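Local coordinates for protein aminotransferase (Psychrobacter arcticus 273-4, PDB 3IF2) that is probably a pyridoxal-phosphate-dependent aminotransferase, perhaps moving amino groups between valine and pyruvate, at residues 50-55 with 275-280; 41-46 with 418-423. All coordinates share one frame; numbering follows the deposited sequence.

Contact 1: 50-55 with 275-280; sequences ELFLET and SKIGLP. With PLP (pyridoxal-5'-phosphate), chain C.
Phe-52 reaches out from helix 46-60 to the loop 275-280, and Leu-279 comes from the opposite direction to meet it. Leu-279 CD2 sits over one face of the phenyl ring, 3.7 Å from the centroid and 21° off the ring normal, a CH-pi contact. It is offset toward the rim, its closest ring atom being CE2 of Phe-52 at 3.5 Å. With CG of Leu-279 anti to the carbonyl carbon (chi1 -57°), its branch is turned onto the ring. At the ring edge, CZ of Phe-52 lies 3.7 Å from the carbonyl O of Ile-277, whose CG1 adds apolar packing. Gly-278, the last residue of a type I turn that starts at Ser-275, has a positive phi of 122° and brings its backbone close to the ring. No hydrogen bond crosses this buried interface, and Ile-315 of helix 311-321 also touches Leu-279. On the cofactor side, Ser-275 OG donates to phosphate O3P of PLP over 2.6 Å, while Lys-276 NZ donates to the aldehyde O4A of PLP over 2.7 Å. Ser-273 and Arg-283 also hydrogen-bond to PLP. Helix 46-60 thus packs through one aromatic ring on the lysine-bearing loop of a pyridoxal-phosphate site, as in class I and II aminotransferases.

Contact 2: 41-46 with 418-423; sequences NPAKID and SIAADE
Ala-420 places its methyl over one face of the flat Pro-42–Ala-43 peptide unit, nearest the nitrogen: CB of Ala-420 is 3.8 Å from N of Ala-43. The same methyl meets the carbonyl of the preceding peptide, with Ala-420 CB 3.7 Å from Asn-41 O. In return, Ala-43 points its own methyl at the other loop, and its CB comes within 3.5 Å of Ala-420 O. The two methyls, Ala-43 CB and Ala-420 CB, lie 4.2 Å apart, so each alanine rests against both the backbone and the side chain of its partner. The carboxamide of Asn-41 takes a separate course, OD1 accepting from the backbone N of Tyr-79 of the second subunit, and the N-H of Ala-43 is bonded to Tyr-337 OH on helix 324-351. Polar linkage between the loops runs through a water, which donates to Asn-41 O over 2.9 Å and lies 2.7 Å from Ser-418 OG in a second hydrogen bond. That hydroxyl also accepts from Ala-420 N at 3.2 Å, an ST turn that bends the chain as it leaves strand 414-418. Further on, Asp-422 caps helix 423-441 through its bond to Thr-425 N. Small methyls thus let the two backbones approach closely without a direct hydrogen bond, and the water serves the buried hydroxyl and the facing carbonyl together.

The segments follow the chain order 41-46, 50-55, 275-280 and 418-423, so contact 2 encloses contact 1 in sequence. Their centres are about 14 Å apart, on the same side of the chain's centre. Loop 41-46 leads directly into helix 46-60, which carries the first half of contact 1, and both contacts pack on helix 324-351. They also touch: Pro-42 CG lies 3.5 Å from Ser-275 O, and Pro-280 packs on Asn-41 and Pro-42. The N-terminal region therefore lies against the cofactor loop and the entry to the C-terminal helix 423-441, while the second subunit reaches both contacts and supplies Tyr-79 to PLP.

Contact 1: 50-55 with 275-280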
loop_
_atom_site.group_PDB
_atom_site.type_symbol
_atom_site.label_atom_id
_atom_site.label_comp_id
_atom_site.label_asym_id
_atom_site.label_seq_id
_atom_site.Cartn_x
_atom_site.Cartn_y
_atom_site.Cartn_z
ATOM N N GLU A 50 10.367 -18.808 16.090
ATOM C CA GLU A 50 11.771 -19.028 16.439
ATOM C C GLU A 50 12.677 -18.799 15.229
ATOM O O GLU A 50 13.723 -18.144 15.373
ATOM C CB GLU A 50 11.986 -20.436 17.013
ATOM C CG GLU A 50 11.570 -20.531 18.468
ATOM C CD GLU A 50 11.136 -21.916 18.921
ATOM O OE1 GLU A 50 11.327 -22.927 18.197
ATOM O OE2 GLU A 50 10.569 -21.971 20.039
ATOM N N LEU A 51 12.295 -19.345 14.064
ATOM C CA LEU A 51 13.082 -19.142 12.835
ATOM C C LEU A 51 13.085 -17.664 12.399
ATOM O O LEU A 51 14.125 -17.129 11.999
ATOM C CB LEU A 51 12.595 -20.029 11.693
ATOM C CG LEU A 51 13.254 -19.878 10.301
ATOM C CD1 LEU A 51 14.797 -19.902 10.340
ATOM C CD2 LEU A 51 12.703 -20.956 9.382
ATOM N N PHE A 52 11.910 -17.035 12.468
ATOM C CA PHE A 52 11.779 -15.627 12.181
ATOM C C PHE A 52 12.627 -14.762 13.112
ATOM O O PHE A 52 13.308 -13.857 12.625
ATOM C CB PHE A 52 10.306 -15.151 12.206
ATOM C CG PHE A 52 9.433 -15.676 11.057
ATOM C CD1 PHE A 52 9.961 -16.061 9.797
ATOM C CD2 PHE A 52 8.052 -15.662 11.205
ATOM C CE1 PHE A 52 9.130 -16.510 8.772
ATOM C CE2 PHE A 52 7.218 -16.098 10.162
ATOM C CZ PHE A 52 7.767 -16.521 8.943
ATOM N N LEU A 53 12.604 -15.046 14.416
ATOM C CA LEU A 53 13.390 -14.263 15.391
ATOM C C LEU A 53 14.880 -14.378 15.128
ATOM O O LEU A 53 15.594 -13.384 15.183
ATOM C CB LEU A 53 13.080 -14.670 16.850
ATOM C CG LEU A 53 13.631 -13.782 17.966
ATOM C CD1 LEU A 53 13.412 -12.270 17.678
ATOM C CD2 LEU A 53 13.050 -14.198 19.296
ATOM N N GLU A 54 15.329 -15.591 14.815
ATOM C CA GLU A 54 16.730 -15.856 14.437
ATOM C C GLU A 54 17.134 -15.042 13.209
ATOM O O GLU A 54 18.189 -14.410 13.203
ATOM C CB GLU A 54 16.939 -17.358 14.185
ATOM C CG GLU A 54 18.240 -17.789 13.491
ATOM C CD GLU A 54 18.216 -19.272 13.202
ATOM O OE1 GLU A 54 18.182 -20.056 14.177
ATOM O OE2 GLU A 54 18.207 -19.652 12.010
ATOM N N THR A 55 16.301 -15.087 12.180
ATOM C CA THR A 55 16.578 -14.342 10.944
ATOM C C THR A 55 16.666 -12.824 11.230
ATOM O O THR A 55 17.619 -12.181 10.814
ATOM C CB THR A 55 15.544 -14.643 9.846
ATOM O OG1 THR A 55 15.431 -16.065 9.675
ATOM C CG2 THR A 55 15.956 -14.019 8.549
ATOM N N SER A 275 1.930 -13.491 4.061
ATOM C CA SER A 275 0.989 -13.387 5.188
ATOM C C SER A 275 0.695 -14.720 5.872
ATOM O O SER A 275 0.784 -14.836 7.101
ATOM C CB SER A 275 -0.323 -12.746 4.727
ATOM O OG SER A 275 -0.081 -11.459 4.225
ATOM N N LYS A 276 0.442 -15.738 5.070
ATOM C CA LYS A 276 0.029 -17.033 5.615
ATOM C C LYS A 276 1.154 -17.981 5.991
ATOM O O LYS A 276 0.887 -19.065 6.503
ATOM C CB LYS A 276 -1.063 -17.633 4.727
ATOM C CG LYS A 276 -2.218 -16.611 4.381
ATOM C CD LYS A 276 -3.003 -16.081 5.605
ATOM C CE LYS A 276 -3.909 -14.901 5.263
ATOM N NZ LYS A 276 -4.666 -15.106 4.008
ATOM N N ILE A 277 2.411 -17.571 5.760
ATOM C CA ILE A 277 3.558 -18.282 6.317
ATOM C C ILE A 277 3.787 -17.757 7.736
ATOM O O ILE A 277 4.578 -18.346 8.459
ATOM C CB ILE A 277 4.886 -18.245 5.445
ATOM C CG1 ILE A 277 5.584 -16.874 5.407
ATOM C CG2 ILE A 277 4.583 -18.681 4.034
ATOM C CD1 ILE A 277 6.958 -16.899 4.707
ATOM N N GLY A 278 3.129 -16.644 8.099
ATOM C CA GLY A 278 3.203 -16.014 9.415
ATOM C C GLY A 278 3.663 -14.560 9.485
ATOM O O GLY A 278 3.919 -14.094 10.582
ATOM N N LEU A 279 3.754 -13.832 8.357
ATOM C CA LEU A 279 4.210 -12.413 8.333
ATOM C C LEU A 279 3.168 -11.427 7.761
ATOM O O LEU A 279 3.526 -10.532 6.970
ATOM C CB LEU A 279 5.522 -12.298 7.546
ATOM C CG LEU A 279 6.717 -13.147 7.992
ATOM C CD1 LEU A 279 7.833 -13.119 6.936
ATOM C CD2 LEU A 279 7.217 -12.697 9.368
ATOM N N PRO A 280 1.883 -11.544 8.195
ATOM C CA PRO A 280 0.859 -10.675 7.632
ATOM C C PRO A 280 1.051 -9.206 7.963
ATOM O O PRO A 280 0.642 -8.358 7.167
ATOM C CB PRO A 280 -0.423 -11.204 8.267
ATOM C CG PRO A 280 0.011 -11.654 9.596
ATOM C CD PRO A 280 1.327 -12.314 9.328
HETATM N N1 PLP C . -6.062 -14.534 -0.771
HETATM C C2 PLP C . -6.858 -15.265 0.085
HETATM C C2A PLP C . -7.505 -16.500 -0.454
HETATM C C3 PLP C . -7.022 -14.843 1.424
HETATM O O3 PLP C . -7.800 -15.541 2.309
HETATM C C4 PLP C . -6.391 -13.658 1.872
HETATM C C4A PLP C . -6.822 -13.109 3.227
HETATM O O4A PLP C . -5.995 -12.749 4.074
HETATM C C5 PLP C . -5.572 -12.916 0.957
HETATM C C6 PLP C . -5.432 -13.391 -0.361
HETATM C C5A PLP C . -4.873 -11.592 1.325
HETATM O O4P PLP C . -3.596 -11.762 1.902
HETATM P P PLP C . -2.591 -10.521 2.058
HETATM O O1P PLP C . -2.992 -9.155 1.556
HETATM O O2P PLP C . -1.417 -10.999 1.273
HETATM O O3P PLP C . -2.324 -10.426 3.508
#

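Contact 2: 41-46 with 418-423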
loop_
_atom_site.group_PDB
_atom_site.type_symbol
_atom_site.label_atom_id
_atom_site.label_comp_id
_atom_site.label_asym_id
_atom_site.label_seq_id
_atom_site.Cartn_x
_atom_site.Cartn_y
_atom_site.Cartn_z
ATOM N N ASN A 41 -6.525 -14.131 10.427
ATOM C CA ASN A 41 -5.123 -14.035 10.854
ATOM C C ASN A 41 -4.581 -15.452 11.005
ATOM O O ASN A 41 -5.277 -16.281 11.597
ATOM C CB ASN A 41 -4.976 -13.273 12.197
ATOM C CG ASN A 41 -3.544 -12.680 12.406
ATOM O OD1 ASN A 41 -3.185 -11.666 11.796
ATOM N ND2 ASN A 41 -2.749 -13.297 13.289
ATOM N N PRO A 42 -3.361 -15.752 10.484
ATOM C CA PRO A 42 -2.758 -17.103 10.709
ATOM C C PRO A 42 -2.408 -17.365 12.173
ATOM O O PRO A 42 -2.257 -16.424 12.942
ATOM C CB PRO A 42 -1.460 -17.027 9.918
ATOM C CG PRO A 42 -1.078 -15.561 10.033
ATOM C CD PRO A 42 -2.391 -14.868 9.797
ATOM N N ALA A 43 -2.252 -18.637 12.523
ATOM C CA ALA A 43 -1.932 -19.092 13.904
ATOM C C ALA A 43 -0.551 -18.654 14.391
ATOM O O ALA A 43 0.282 -18.290 13.579
ATOM C CB ALA A 43 -2.004 -20.617 13.965
ATOM N N LYS A 44 -0.328 -18.710 15.710
ATOM C CA LYS A 44 0.987 -18.431 16.327
ATOM C C LYS A 44 1.719 -19.771 16.469
ATOM O O LYS A 44 1.513 -20.483 17.451
ATOM C CB LYS A 44 0.846 -17.744 17.708
ATOM N N ILE A 45 2.547 -20.129 15.480
ATOM C CA ILE A 45 3.291 -21.418 15.494
ATOM C C ILE A 45 4.712 -21.184 16.041
ATOM O O ILE A 45 5.551 -20.578 15.386
ATOM C CB ILE A 45 3.309 -22.070 14.100
ATOM C CG1 ILE A 45 1.865 -22.130 13.503
ATOM C CG2 ILE A 45 3.910 -23.444 14.209
ATOM C CD1 ILE A 45 1.782 -22.716 12.091
ATOM N N ASP A 46 4.971 -21.641 17.256
ATOM C CA ASP A 46 6.274 -21.386 17.938
ATOM C C ASP A 46 7.509 -21.661 17.091
ATOM O O ASP A 46 8.437 -20.844 17.091
ATOM C CB ASP A 46 6.380 -22.170 19.273
ATOM C CG ASP A 46 5.374 -21.696 20.347
ATOM O OD1 ASP A 46 4.855 -20.564 20.243
ATOM O OD2 ASP A 46 5.108 -22.456 21.307
ATOM N N SER A 418 -12.774 -20.270 11.575
ATOM C CA SER A 418 -11.308 -20.327 11.547
ATOM C C SER A 418 -10.768 -21.465 12.428
ATOM O O SER A 418 -11.086 -21.536 13.617
ATOM C CB SER A 418 -10.670 -19.009 11.989
ATOM O OG SER A 418 -9.230 -19.138 11.944
ATOM N N ILE A 419 -9.978 -22.359 11.831
ATOM C CA ILE A 419 -9.277 -23.409 12.594
ATOM C C ILE A 419 -7.839 -22.981 12.985
ATOM O O ILE A 419 -7.098 -23.807 13.476
ATOM C CB ILE A 419 -9.406 -24.853 11.970
ATOM C CG1 ILE A 419 -8.875 -24.966 10.524
ATOM C CG2 ILE A 419 -10.880 -25.306 12.073
ATOM C CD1 ILE A 419 -7.384 -24.743 10.372
ATOM N N ALA A 420 -7.464 -21.710 12.755
ATOM C CA ALA A 420 -6.194 -21.141 13.234
ATOM C C ALA A 420 -6.265 -20.794 14.728
ATOM O O ALA A 420 -5.229 -20.638 15.354
ATOM C CB ALA A 420 -5.829 -19.888 12.453
ATOM N N ALA A 421 -7.470 -20.659 15.293
ATOM C CA ALA A 421 -7.660 -20.295 16.714
ATOM C C ALA A 421 -7.108 -21.359 17.656
ATOM O O ALA A 421 -6.987 -22.518 17.271
ATOM C CB ALA A 421 -9.155 -20.042 17.020
ATOM N N ASP A 422 -6.776 -20.970 18.886
ATOM C CA ASP A 422 -6.253 -21.943 19.843
ATOM C C ASP A 422 -7.345 -22.965 20.195
ATOM O O ASP A 422 -8.554 -22.748 19.983
ATOM C CB ASP A 422 -5.557 -21.324 21.075
ATOM C CG ASP A 422 -6.508 -20.599 22.011
ATOM O OD1 ASP A 422 -7.365 -21.246 22.683
ATOM O OD2 ASP A 422 -6.348 -19.363 22.128
ATOM N N GLU A 423 -6.877 -24.085 20.714
ATOM C CA GLU A 423 -7.710 -25.229 20.998
ATOM C C GLU A 423 -8.899 -24.894 21.891
ATOM O O GLU A 423 -10.024 -25.239 21.554
ATOM C CB GLU A 423 -6.830 -26.333 21.580
ATOM C CG GLU A 423 -7.513 -27.677 21.812
ATOM C CD GLU A 423 -6.527 -28.821 22.007
ATOM O OE1 GLU A 423 -5.365 -28.761 21.500
ATOM O OE2 GLU A 423 -6.942 -29.804 22.656
HETATM O O HOH W 1 -8.077 -16.735 12.186
#